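Local coordinates for DNA polymerase (Pyrobaculum calidifontis, PDB 5MDN), which probably catalyses template-directed DNA synthesis from deoxyribonucleoside triphosphates, releasing diphosphate, as a magnesium-binding family B DNA polymerase, at residues V16-V21 and L33-R39; E594-F598 and I641-K645; R651-V655 and V761-K765. One frame throughout, in Å; residues are numbered along the deposited sequence.

Interaction 1: V16-V21 and L33-R39; sequences VPEVRV and LVDRRFR
Three charged side chains are chained together on one face of a beta hairpin: extended Glu-18 (chi1 t, chi2 t) offers OE1 to Arg-36 NE at 3.0 Å, a salt bridge whose hydrogen bond is weak, and OE2 to Arg-20 NH2 at 3.2 Å. Arg-36 NH1 also pairs with Glu-148. Val-34 CG2 lies 3.3 Å from Glu-18 OE2. Strands 17-21 and 33-35 run antiparallel (162°, axes 4.8 Å apart) in the mixed N-terminal sheet, between strands 5-12 and 144-155. Val-19 and Asp-35 form a hydrogen-bonded pair (Val-19 N to Asp-35 O 2.9 Å, Asp-35 N to Val-19 O 3.0 Å). So do Val-21 and Leu-33 (Val-21 N to Leu-33 O and Leu-33 N to Val-21 O, both 2.8 Å); Arg-20 and Val-34 between them are the non-hydrogen-bonded pair. Val-19, Val-21, Leu-33 and Asp-35 point to the other face, Val-19 meeting Tyr-115 and Tyr-119. Asp-35 ends the strand in an Asx turn, OD1 accepting from Arg-37 N at 3.0 Å, while OD2 bonds to Tyr-119. Arg-39 NH2 reaches Val-16 CG2 at 3.3 Å.

Interaction 2: E594-F598 and I641-K645; sequences ERVLF and ILKSK
A beta strand packs here against the C-terminal turn of a helix: strand 595-598, part of a four-stranded antiparallel sheet between strands 411-413 and 605-609, meets the end of helix 628-643. Arg-595, Leu-642 and Leu-597 bury the most surface. The nearest CA atoms are those of Arg-595 and Leu-642, 5.8 Å apart. In the extended strand, Arg-595 and Leu-597 direct their CA-to-CB bonds toward the helix, whereas Val-596 between them points away. Leu-642 (chi1 m, chi2 t) brings its CD2 up to the strand, 4.0 Å from Leu-597 CB and 3.9 Å from Leu-597 N. Leu-597 (chi1 t, chi2 p) in turn places CD2 3.9 Å from Ile-641 CG2, and both Leu-597 and Ile-641 also touch Ile-758. The Arg-595 side chain bends at chi3 (m) to lie across the end of the helix, with Ser-644 C and Lys-645 CG over one face of its guanidinium. NE bonds to Ser-414 OG. Past the helix, Ser-644 (chi1 p) turns back, its OG donating to Ile-641 O at 2.9 Å. At the guanidinium edge, Arg-595 NH1 donates to the carbonyl oxygen Leu-642 O over a very short 2.4 Å.

Interaction 3: R651-V655 and V761-K765; sequences RERVV and VLGVK
Arg-651 stretches its side chain (chi1 m, then t, t) across the start of segment 761-765, its NE 3.2 Å from Val-761 CG2 and its CG 4.0 Å from Leu-762 CB. The guanidinium comes close to a backbone carbonyl, with Arg-651 NH2 2.5 Å and Arg-651 NE 2.9 Å from Val-761 O. One turn on, Val-655 continues the same side of the helix; the alpha-helical bond from Val-655 N to Arg-651 O is 2.6 Å. Residues 651-655 lie within helix 647-666, and the irregular residues 761-765 form the tail that follows helix 743-756 near the end of the modelled chain. Leu-762 (chi1 p, chi2 t) packs on two valines of the helix, CD1 lying 3.5 Å from Val-655 CG2 and 3.9 Å from Val-654 CG1. Val-654 also touches Ile-641 of helix 628-643. The tail passes the helix at two places, with CA to CA distances of 6.7 Å from Arg-651 to Leu-762 and 7.3 Å from Val-655 to Lys-765; Gly-763 and Val-764 stay out of reach between them. Lys-765 NZ sits over one guanidinium face, 4.3 Å from Arg-651 NH1, an unfavourable approach of two positive charges, while Lys-765 CB rests 4.3 Å from Val-655 CG1.

From the N terminus, the three contacts come in series, none enclosing or crossing another. Interaction 1 closes a short hairpin, with 11 residues between its segments, in the N-terminal sheet. Interaction 2 comes much later in the polymerase region, where 42 intervening residues return helix 628-643 to strand 595-598. Interaction 3 then spans 105 residues, bringing the modelled C-terminal tail back to helix 647-666. Interactions 2 and 3 are neighbours, centres 15 Å apart: their consecutive helices touch through Ile-641 CG1 and Val-654 CG2 at 3.6 Å, so sheet, helix pair and tail form one continuous region. Interaction 1 lies on the opposite side of the chain's centre, its own centre 59 Å from that of interaction 2 and 68 Å from that of interaction 3.

Interaction 1: V16-V21 and L33-R39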
ATOM      1  N   VAL A  16      10.412 -13.832  30.774  1.00 75.87           N
ATOM      2  CA  VAL A  16       9.458 -12.761  31.019  1.00 73.98           C
ATOM      3  C   VAL A  16       9.510 -11.789  29.847  1.00 67.02           C
ATOM      4  O   VAL A  16      10.573 -11.232  29.554  1.00 71.02           O
ATOM      5  CB  VAL A  16       9.713 -12.024  32.347  1.00 75.45           C
ATOM      6  CG1 VAL A  16      11.197 -11.928  32.641  1.00 76.20           C
ATOM      7  CG2 VAL A  16       9.084 -10.635  32.320  1.00 78.62           C
ATOM      8  N   PRO A  17       8.405 -11.559  29.138  1.00 61.71           N
ATOM      9  CA  PRO A  17       8.448 -10.707  27.947  1.00 59.95           C
ATOM     10  C   PRO A  17       8.498  -9.234  28.317  1.00 60.42           C
ATOM     11  O   PRO A  17       7.847  -8.784  29.263  1.00 66.77           O
ATOM     12  CB  PRO A  17       7.144 -11.055  27.217  1.00 60.59           C
ATOM     13  CG  PRO A  17       6.216 -11.462  28.309  1.00 61.19           C
ATOM     14  CD  PRO A  17       7.058 -12.099  29.388  1.00 60.04           C
ATOM     15  N   GLU A  18       9.287  -8.483  27.554  1.00 59.46           N
ATOM     16  CA  GLU A  18       9.581  -7.089  27.853  1.00 60.96           C
ATOM     17  C   GLU A  18       9.320  -6.247  26.610  1.00 58.95           C
ATOM     18  O   GLU A  18       9.942  -6.473  25.567  1.00 60.30           O
ATOM     19  CB  GLU A  18      11.031  -6.956  28.322  1.00 66.82           C
ATOM     20  CG  GLU A  18      11.474  -5.558  28.620  1.00 71.07           C
ATOM     21  CD  GLU A  18      12.912  -5.498  29.097  1.00 75.07           C
ATOM     22  OE1 GLU A  18      13.221  -6.120  30.136  1.00 81.00           O
ATOM     23  OE2 GLU A  18      13.735  -4.831  28.433  1.00 72.66           O
ATOM     24  N   VAL A  19       8.416  -5.272  26.725  1.00 59.52           N
ATOM     25  CA  VAL A  19       8.034  -4.419  25.602  1.00 56.20           C
ATOM     26  C   VAL A  19       8.910  -3.173  25.590  1.00 53.54           C
ATOM     27  O   VAL A  19       9.087  -2.515  26.623  1.00 51.04           O
ATOM     28  CB  VAL A  19       6.546  -4.037  25.683  1.00 56.58           C
ATOM     29  CG1 VAL A  19       6.144  -3.204  24.477  1.00 58.45           C
ATOM     30  CG2 VAL A  19       5.684  -5.278  25.792  1.00 57.06           C
ATOM     31  N   ARG A  20       9.454  -2.844  24.419  1.00 53.93           N
ATOM     32  CA  ARG A  20      10.247  -1.639  24.222  1.00 55.04           C
ATOM     33  C   ARG A  20       9.564  -0.728  23.211  1.00 52.75           C
ATOM     34  O   ARG A  20       9.032  -1.196  22.199  1.00 56.16           O
ATOM     35  CB  ARG A  20      11.659  -1.982  23.738  1.00 59.51           C
ATOM     36  CG  ARG A  20      12.399  -2.969  24.623  1.00 62.69           C
ATOM     37  CD  ARG A  20      13.904  -2.806  24.478  1.00 67.03           C
ATOM     38  NE  ARG A  20      14.638  -3.645  25.418  1.00 69.55           N
ATOM     39  CZ  ARG A  20      15.103  -4.857  25.131  1.00 69.86           C
ATOM     40  NH1 ARG A  20      14.911  -5.375  23.926  1.00 70.58           N
ATOM     41  NH2 ARG A  20      15.759  -5.553  26.049  1.00 70.96           N
ATOM     42  N   VAL A  21       9.581   0.576  23.488  1.00 52.25           N
ATOM     43  CA  VAL A  21       9.020   1.586  22.595  1.00 51.78           C
ATOM     44  C   VAL A  21      10.058   2.688  22.423  1.00 52.66           C
ATOM     45  O   VAL A  21      10.476   3.309  23.408  1.00 53.76           O
ATOM     46  CB  VAL A  21       7.697   2.169  23.123  1.00 50.46           C
ATOM     47  CG1 VAL A  21       6.984   2.931  22.020  1.00 51.03           C
ATOM     48  CG2 VAL A  21       6.801   1.070  23.679  1.00 50.63           C
ATOM     49  N   LEU A  33      11.382   3.537  25.996  1.00 52.55           N
ATOM     50  CA  LEU A  33      10.545   3.247  27.149  1.00 56.31           C
ATOM     51  C   LEU A  33      10.299   1.747  27.218  1.00 58.66           C
ATOM     52  O   LEU A  33      10.088   1.095  26.192  1.00 57.65           O
ATOM     53  CB  LEU A  33       9.215   4.003  27.077  1.00 57.89           C
ATOM     54  CG  LEU A  33       9.165   5.396  27.711  1.00 60.44           C
ATOM     55  CD1 LEU A  33      10.198   6.332  27.108  1.00 63.08           C
ATOM     56  CD2 LEU A  33       7.767   5.984  27.584  1.00 61.19           C
ATOM     57  N   VAL A  34      10.322   1.204  28.433  1.00 62.22           N
ATOM     58  CA  VAL A  34      10.268  -0.236  28.633  1.00 59.04           C
ATOM     59  C   VAL A  34       9.192  -0.590  29.653  1.00 56.78           C
ATOM     60  O   VAL A  34       8.912   0.170  30.586  1.00 51.99           O
ATOM     61  CB  VAL A  34      11.654  -0.776  29.062  1.00 59.39           C
ATOM     62  CG1 VAL A  34      11.881  -0.609  30.560  1.00 61.31           C
ATOM     63  CG2 VAL A  34      11.815  -2.206  28.634  1.00 61.51           C
ATOM     64  N   ASP A  35       8.562  -1.747  29.442  1.00 53.22           N
ATOM     65  CA  ASP A  35       7.556  -2.277  30.359  1.00 56.37           C
ATOM     66  C   ASP A  35       7.743  -3.782  30.465  1.00 58.52           C
ATOM     67  O   ASP A  35       7.653  -4.492  29.458  1.00 58.54           O
ATOM     68  CB  ASP A  35       6.135  -1.951  29.889  1.00 58.36           C
ATOM     69  CG  ASP A  35       5.107  -2.073  31.003  1.00 61.79           C
ATOM     70  OD1 ASP A  35       5.368  -2.800  31.986  1.00 64.56           O
ATOM     71  OD2 ASP A  35       4.036  -1.442  30.893  1.00 62.41           O
ATOM     72  N   ARG A  36       7.997  -4.266  31.679  1.00 59.45           N
ATOM     73  CA  ARG A  36       8.165  -5.691  31.926  1.00 63.59           C
ATOM     74  C   ARG A  36       6.924  -6.351  32.512  1.00 62.24           C
ATOM     75  O   ARG A  36       6.868  -7.584  32.573  1.00 62.61           O
ATOM     76  CB  ARG A  36       9.356  -5.917  32.864  1.00 68.26           C
ATOM     77  CG  ARG A  36      10.634  -5.244  32.394  1.00 71.88           C
ATOM     78  CD  ARG A  36      11.818  -5.593  33.284  1.00 75.79           C
ATOM     79  NE  ARG A  36      13.037  -4.917  32.845  1.00 80.22           N
ATOM     80  CZ  ARG A  36      13.337  -3.652  33.125  1.00 80.38           C
ATOM     81  NH1 ARG A  36      12.506  -2.911  33.846  1.00 81.38           N
ATOM     82  NH2 ARG A  36      14.468  -3.124  32.677  1.00 77.54           N
ATOM     83  N   ARG A  37       5.940  -5.569  32.954  1.00 61.53           N
ATOM     84  CA  ARG A  37       4.809  -6.107  33.698  1.00 63.41           C
ATOM     85  C   ARG A  37       3.666  -6.599  32.816  1.00 63.94           C
ATOM     86  O   ARG A  37       2.848  -7.400  33.287  1.00 69.08           O
ATOM     87  CB  ARG A  37       4.309  -5.055  34.694  1.00 65.57           C
ATOM     88  CG  ARG A  37       5.306  -4.854  35.827  1.00 68.81           C
ATOM     89  CD  ARG A  37       4.825  -3.930  36.931  1.00 71.87           C
ATOM     90  NE  ARG A  37       5.816  -3.875  38.003  1.00 75.13           N
ATOM     91  CZ  ARG A  37       6.802  -2.985  38.067  1.00 76.43           C
ATOM     92  NH1 ARG A  37       6.927  -2.061  37.124  1.00 77.29           N
ATOM     93  NH2 ARG A  37       7.665  -3.020  39.074  1.00 77.49           N
ATOM     94  N   PHE A  38       3.576  -6.145  31.568  1.00 58.38           N
ATOM     95  CA  PHE A  38       2.526  -6.622  30.679  1.00 55.08           C
ATOM     96  C   PHE A  38       2.808  -8.055  30.236  1.00 51.25           C
ATOM     97  O   PHE A  38       3.962  -8.476  30.124  1.00 46.86           O
ATOM     98  CB  PHE A  38       2.405  -5.712  29.457  1.00 56.69           C
ATOM     99  CG  PHE A  38       1.189  -5.979  28.618  1.00 56.43           C
ATOM    100  CD1 PHE A  38      -0.068  -5.578  29.046  1.00 54.63           C
ATOM    101  CD2 PHE A  38       1.299  -6.636  27.403  1.00 53.58           C
ATOM    102  CE1 PHE A  38      -1.190  -5.824  28.277  1.00 54.68           C
ATOM    103  CE2 PHE A  38       0.182  -6.885  26.631  1.00 54.01           C
ATOM    104  CZ  PHE A  38      -1.065  -6.480  27.068  1.00 54.57           C
ATOM    105  N   ARG A  39       1.738  -8.804  29.970  1.00 51.11           N
ATOM    106  CA  ARG A  39       1.840 -10.207  29.586  1.00 53.76           C
ATOM    107  C   ARG A  39       0.753 -10.542  28.576  1.00 49.62           C
ATOM    108  O   ARG A  39      -0.348  -9.980  28.643  1.00 47.01           O
ATOM    109  CB  ARG A  39       1.742 -11.139  30.805  1.00 57.41           C
ATOM    110  CG  ARG A  39       2.854 -10.915  31.815  1.00 60.88           C
ATOM    111  CD  ARG A  39       3.137 -12.127  32.676  1.00 64.52           C
ATOM    112  NE  ARG A  39       4.559 -12.209  33.003  1.00 69.72           N
ATOM    113  CZ  ARG A  39       5.182 -11.404  33.860  1.00 75.89           C
ATOM    114  NH1 ARG A  39       4.515 -10.445  34.487  1.00 79.46           N
ATOM    115  NH2 ARG A  39       6.479 -11.557  34.088  1.00 79.61           N
TER

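Interaction 2: E594-F598 and I641-K645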
ATOM      1  N   GLU A 594      -9.564  17.468 -19.054  1.00 66.95           N
ATOM      2  CA  GLU A 594      -9.791  18.163 -20.316  1.00 65.65           C
ATOM      3  C   GLU A 594     -10.458  17.242 -21.331  1.00 65.31           C
ATOM      4  O   GLU A 594     -11.325  17.678 -22.098  1.00 64.10           O
ATOM      5  CB  GLU A 594      -8.468  18.704 -20.856  1.00 66.08           C
ATOM      6  CG  GLU A 594      -8.603  19.576 -22.091  1.00 68.30           C
ATOM      7  CD  GLU A 594      -7.282  20.192 -22.509  1.00 70.56           C
ATOM      8  OE1 GLU A 594      -6.304  20.079 -21.739  1.00 74.06           O
ATOM      9  OE2 GLU A 594      -7.219  20.789 -23.604  1.00 72.29           O
ATOM     10  N   ARG A 595     -10.063  15.971 -21.352  1.00 61.73           N
ATOM     11  CA  ARG A 595     -10.655  14.981 -22.238  1.00 62.32           C
ATOM     12  C   ARG A 595     -10.523  13.605 -21.600  1.00 60.26           C
ATOM     13  O   ARG A 595      -9.592  13.347 -20.834  1.00 61.30           O
ATOM     14  CB  ARG A 595     -10.006  15.025 -23.629  1.00 63.64           C
ATOM     15  CG  ARG A 595     -10.979  14.777 -24.773  1.00 64.29           C
ATOM     16  CD  ARG A 595     -10.523  15.392 -26.093  1.00 65.14           C
ATOM     17  NE  ARG A 595     -10.453  16.850 -26.034  1.00 66.80           N
ATOM     18  CZ  ARG A 595      -9.327  17.557 -26.015  1.00 69.67           C
ATOM     19  NH1 ARG A 595      -8.151  16.948 -26.057  1.00 71.10           N
ATOM     20  NH2 ARG A 595      -9.382  18.881 -25.962  1.00 70.88           N
ATOM     21  N   VAL A 596     -11.463  12.721 -21.931  1.00 61.07           N
ATOM     22  CA  VAL A 596     -11.541  11.381 -21.353  1.00 60.61           C
ATOM     23  C   VAL A 596     -11.857  10.393 -22.466  1.00 59.45           C
ATOM     24  O   VAL A 596     -12.644  10.690 -23.371  1.00 56.81           O
ATOM     25  CB  VAL A 596     -12.608  11.291 -20.236  1.00 60.93           C
ATOM     26  CG1 VAL A 596     -12.760   9.860 -19.737  1.00 59.66           C
ATOM     27  CG2 VAL A 596     -12.255  12.199 -19.082  1.00 61.00           C
ATOM     28  N   LEU A 597     -11.238   9.217 -22.400  1.00 61.36           N
ATOM     29  CA  LEU A 597     -11.436   8.157 -23.382  1.00 65.16           C
ATOM     30  C   LEU A 597     -11.854   6.879 -22.664  1.00 67.61           C
ATOM     31  O   LEU A 597     -11.047   6.266 -21.959  1.00 67.74           O
ATOM     32  CB  LEU A 597     -10.163   7.934 -24.192  1.00 65.35           C
ATOM     33  CG  LEU A 597     -10.107   6.665 -25.039  1.00 65.34           C
ATOM     34  CD1 LEU A 597     -11.161   6.683 -26.135  1.00 66.21           C
ATOM     35  CD2 LEU A 597      -8.719   6.521 -25.620  1.00 66.90           C
ATOM     36  N   PHE A 598     -13.110   6.477 -22.851  1.00 69.38           N
ATOM     37  CA  PHE A 598     -13.587   5.179 -22.393  1.00 72.99           C
ATOM     38  C   PHE A 598     -13.405   4.166 -23.515  1.00 79.98           C
ATOM     39  O   PHE A 598     -13.973   4.325 -24.602  1.00 87.24           O
ATOM     40  CB  PHE A 598     -15.055   5.249 -21.970  1.00 70.29           C
ATOM     41  CG  PHE A 598     -15.266   5.754 -20.569  1.00 67.21           C
ATOM     42  CD1 PHE A 598     -15.427   7.107 -20.318  1.00 65.77           C
ATOM     43  CD2 PHE A 598     -15.318   4.869 -19.504  1.00 65.35           C
ATOM     44  CE1 PHE A 598     -15.629   7.568 -19.027  1.00 64.51           C
ATOM     45  CE2 PHE A 598     -15.519   5.322 -18.213  1.00 65.58           C
ATOM     46  CZ  PHE A 598     -15.674   6.673 -17.974  1.00 63.99           C
ATOM     47  N   ILE A 641      -4.787  10.510 -28.892  1.00 60.18           N
ATOM     48  CA  ILE A 641      -6.248  10.542 -28.893  1.00 60.78           C
ATOM     49  C   ILE A 641      -6.763  11.572 -27.895  1.00 60.69           C
ATOM     50  O   ILE A 641      -7.710  12.314 -28.181  1.00 60.82           O
ATOM     51  CB  ILE A 641      -6.809   9.137 -28.609  1.00 63.22           C
ATOM     52  CG1 ILE A 641      -6.466   8.190 -29.760  1.00 64.28           C
ATOM     53  CG2 ILE A 641      -8.313   9.187 -28.396  1.00 62.87           C
ATOM     54  CD1 ILE A 641      -6.558   6.729 -29.404  1.00 63.08           C
ATOM     55  N   LEU A 642      -6.142  11.645 -26.715  1.00 60.18           N
ATOM     56  CA  LEU A 642      -6.615  12.559 -25.680  1.00 63.36           C
ATOM     57  C   LEU A 642      -6.349  14.017 -26.026  1.00 62.71           C
ATOM     58  O   LEU A 642      -7.058  14.898 -25.528  1.00 65.40           O
ATOM     59  CB  LEU A 642      -5.966  12.223 -24.335  1.00 63.85           C
ATOM     60  CG  LEU A 642      -6.447  10.951 -23.637  1.00 63.53           C
ATOM     61  CD1 LEU A 642      -5.585  10.653 -22.421  1.00 63.51           C
ATOM     62  CD2 LEU A 642      -7.910  11.081 -23.250  1.00 65.14           C
ATOM     63  N   LYS A 643      -5.352  14.296 -26.862  1.00 57.59           N
ATOM     64  CA  LYS A 643      -5.025  15.661 -27.247  1.00 63.25           C
ATOM     65  C   LYS A 643      -5.662  16.078 -28.564  1.00 62.90           C
ATOM     66  O   LYS A 643      -5.523  17.238 -28.962  1.00 60.79           O
ATOM     67  CB  LYS A 643      -3.505  15.841 -27.325  1.00 65.87           C
ATOM     68  CG  LYS A 643      -2.805  15.747 -25.981  1.00 69.70           C
ATOM     69  CD  LYS A 643      -1.326  16.083 -26.085  1.00 74.89           C
ATOM     70  CE  LYS A 643      -0.645  15.918 -24.735  1.00 82.81           C
ATOM     71  NZ  LYS A 643       0.837  15.976 -24.843  1.00 87.84           N
ATOM     72  N   SER A 644      -6.360  15.170 -29.244  1.00 61.48           N
ATOM     73  CA  SER A 644      -7.064  15.498 -30.474  1.00 65.42           C
ATOM     74  C   SER A 644      -8.489  15.941 -30.164  1.00 67.21           C
ATOM     75  O   SER A 644      -9.195  15.291 -29.386  1.00 70.83           O
ATOM     76  CB  SER A 644      -7.084  14.297 -31.421  1.00 66.61           C
ATOM     77  OG  SER A 644      -7.897  13.253 -30.909  1.00 70.84           O
ATOM     78  N   LYS A 645      -8.909  17.042 -30.780  1.00 70.19           N
ATOM     79  CA  LYS A 645     -10.317  17.414 -30.804  1.00 67.17           C
ATOM     80  C   LYS A 645     -11.025  16.625 -31.901  1.00 68.32           C
ATOM     81  O   LYS A 645     -10.510  16.516 -33.020  1.00 77.13           O
ATOM     82  CB  LYS A 645     -10.465  18.917 -31.043  1.00 65.48           C
ATOM     83  CG  LYS A 645      -9.737  19.787 -30.032  1.00 66.01           C
ATOM     84  CD  LYS A 645      -9.683  21.228 -30.510  1.00 69.53           C
ATOM     85  CE  LYS A 645      -8.624  22.031 -29.768  1.00 75.78           C
ATOM     86  NZ  LYS A 645      -8.985  22.287 -28.346  1.00 79.23           N
TER

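Interaction 3: R651-V655 and V761-K765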
ATOM      1  N   ARG A 651      -8.052   9.315 -35.440  1.00 69.88           N
ATOM      2  CA  ARG A 651      -7.509   8.248 -36.279  1.00 76.84           C
ATOM      3  C   ARG A 651      -6.297   8.720 -37.068  1.00 75.21           C
ATOM      4  O   ARG A 651      -5.208   8.145 -36.964  1.00 79.22           O
ATOM      5  CB  ARG A 651      -8.549   7.691 -37.256  1.00 82.83           C
ATOM      6  CG  ARG A 651      -9.725   6.938 -36.691  1.00 88.42           C
ATOM      7  CD  ARG A 651     -10.755   6.747 -37.797  1.00 98.25           C
ATOM      8  NE  ARG A 651     -11.923   5.985 -37.372  1.00105.43           N
ATOM      9  CZ  ARG A 651     -12.969   5.734 -38.154  1.00110.94           C
ATOM     10  NH1 ARG A 651     -12.990   6.195 -39.395  1.00112.37           N
ATOM     11  NH2 ARG A 651     -13.992   5.022 -37.700  1.00114.68           N
ATOM     12  N   GLU A 652      -6.479   9.770 -37.870  1.00 72.64           N
ATOM     13  CA  GLU A 652      -5.413  10.250 -38.740  1.00 75.82           C
ATOM     14  C   GLU A 652      -4.140  10.541 -37.955  1.00 75.95           C
ATOM     15  O   GLU A 652      -3.034  10.349 -38.472  1.00 80.69           O
ATOM     16  CB  GLU A 652      -5.903  11.473 -39.518  1.00 78.63           C
ATOM     17  CG  GLU A 652      -4.915  12.036 -40.520  1.00 83.29           C
ATOM     18  CD  GLU A 652      -5.515  13.167 -41.335  1.00 87.82           C
ATOM     19  OE1 GLU A 652      -6.580  13.691 -40.937  1.00 88.85           O
ATOM     20  OE2 GLU A 652      -4.938  13.515 -42.387  1.00 90.26           O
ATOM     21  N   ARG A 653      -4.274  11.001 -36.710  1.00 70.74           N
ATOM     22  CA  ARG A 653      -3.107  11.137 -35.844  1.00 69.59           C
ATOM     23  C   ARG A 653      -2.548   9.768 -35.469  1.00 67.24           C
ATOM     24  O   ARG A 653      -1.334   9.540 -35.541  1.00 69.10           O
ATOM     25  CB  ARG A 653      -3.474  11.930 -34.590  1.00 71.15           C
ATOM     26  CG  ARG A 653      -3.823  13.386 -34.849  1.00 70.35           C
ATOM     27  CD  ARG A 653      -2.625  14.302 -34.665  1.00 71.46           C
ATOM     28  NE  ARG A 653      -2.327  14.511 -33.252  1.00 71.59           N
ATOM     29  CZ  ARG A 653      -2.970  15.379 -32.476  1.00 73.70           C
ATOM     30  NH1 ARG A 653      -3.949  16.119 -32.977  1.00 74.93           N
ATOM     31  NH2 ARG A 653      -2.636  15.504 -31.199  1.00 76.18           N
ATOM     32  N   VAL A 654      -3.421   8.848 -35.047  1.00 74.02           N
ATOM     33  CA  VAL A 654      -2.973   7.532 -34.595  1.00 73.82           C
ATOM     34  C   VAL A 654      -2.386   6.733 -35.754  1.00 74.26           C
ATOM     35  O   VAL A 654      -1.291   6.170 -35.644  1.00 72.19           O
ATOM     36  CB  VAL A 654      -4.127   6.772 -33.918  1.00 71.99           C
ATOM     37  CG1 VAL A 654      -3.795   5.293 -33.806  1.00 70.22           C
ATOM     38  CG2 VAL A 654      -4.396   7.350 -32.541  1.00 71.85           C
ATOM     39  N   VAL A 655      -3.094   6.684 -36.887  1.00 73.61           N
ATOM     40  CA  VAL A 655      -2.647   5.834 -37.987  1.00 78.11           C
ATOM     41  C   VAL A 655      -1.351   6.357 -38.590  1.00 78.66           C
ATOM     42  O   VAL A 655      -0.512   5.572 -39.050  1.00 80.12           O
ATOM     43  CB  VAL A 655      -3.748   5.712 -39.058  1.00 83.68           C
ATOM     44  CG1 VAL A 655      -3.352   4.693 -40.120  1.00 85.76           C
ATOM     45  CG2 VAL A 655      -5.069   5.326 -38.425  1.00 84.14           C
ATOM     46  N   VAL A 761     -12.624   2.852 -32.850  1.00 93.34           N
ATOM     47  CA  VAL A 761     -12.994   3.584 -34.060  1.00 95.95           C
ATOM     48  C   VAL A 761     -12.256   3.085 -35.311  1.00101.27           C
ATOM     49  O   VAL A 761     -12.716   3.322 -36.433  1.00113.94           O
ATOM     50  CB  VAL A 761     -12.730   5.084 -33.817  1.00 97.98           C
ATOM     51  CG1 VAL A 761     -11.256   5.402 -33.969  1.00100.40           C
ATOM     52  CG2 VAL A 761     -13.600   5.965 -34.700  1.00100.71           C
ATOM     53  N   LEU A 762     -11.124   2.388 -35.152  1.00 99.39           N
ATOM     54  CA  LEU A 762     -10.262   2.089 -36.300  1.00 95.76           C
ATOM     55  C   LEU A 762      -9.811   0.631 -36.313  1.00 96.61           C
ATOM     56  O   LEU A 762      -9.590   0.018 -35.265  1.00 90.59           O
ATOM     57  CB  LEU A 762      -9.011   2.993 -36.345  1.00 96.95           C
ATOM     58  CG  LEU A 762      -7.835   2.709 -35.407  1.00 98.49           C
ATOM     59  CD1 LEU A 762      -6.610   3.521 -35.806  1.00 99.20           C
ATOM     60  CD2 LEU A 762      -8.215   3.015 -33.973  1.00 98.66           C
ATOM     61  N   GLY A 763      -9.681   0.091 -37.530  1.00 99.03           N
ATOM     62  CA  GLY A 763      -9.306  -1.290 -37.747  1.00100.36           C
ATOM     63  C   GLY A 763      -7.867  -1.458 -38.218  1.00104.09           C
ATOM     64  O   GLY A 763      -7.059  -0.527 -38.205  1.00109.63           O
ATOM     65  N   VAL A 764      -7.447  -2.635 -38.623  1.00110.79           N
ATOM     66  CA  VAL A 764      -6.071  -2.791 -39.080  1.00105.77           C
ATOM     67  C   VAL A 764      -5.825  -2.050 -40.374  1.00105.47           C
ATOM     68  O   VAL A 764      -6.285  -2.433 -41.427  1.00 97.45           O
ATOM     69  CB  VAL A 764      -5.813  -4.231 -39.351  1.00105.29           C
ATOM     70  CG1 VAL A 764      -5.830  -4.993 -38.058  1.00102.29           C
ATOM     71  CG2 VAL A 764      -6.941  -4.746 -40.217  1.00104.89           C
ATOM     72  N   LYS A 765      -5.088  -0.969 -40.296  1.00102.12           N
ATOM     73  CA  LYS A 765      -4.830  -0.167 -41.459  1.00103.52           C
ATOM     74  C   LYS A 765      -3.363   0.017 -41.814  1.00104.50           C
ATOM     75  O   LYS A 765      -2.530   0.220 -40.938  1.00101.91           O
ATOM     76  CB  LYS A 765      -5.463   1.184 -41.259  1.00105.75           C
ATOM     77  CG  LYS A 765      -6.914   1.126 -40.819  1.00109.55           C
ATOM     78  CD  LYS A 765      -7.591   2.477 -40.985  1.00110.82           C
ATOM     79  CE  LYS A 765      -8.511   2.786 -39.823  1.00111.90           C
ATOM     80  NZ  LYS A 765      -9.658   3.621 -40.261  1.00113.98           N
TER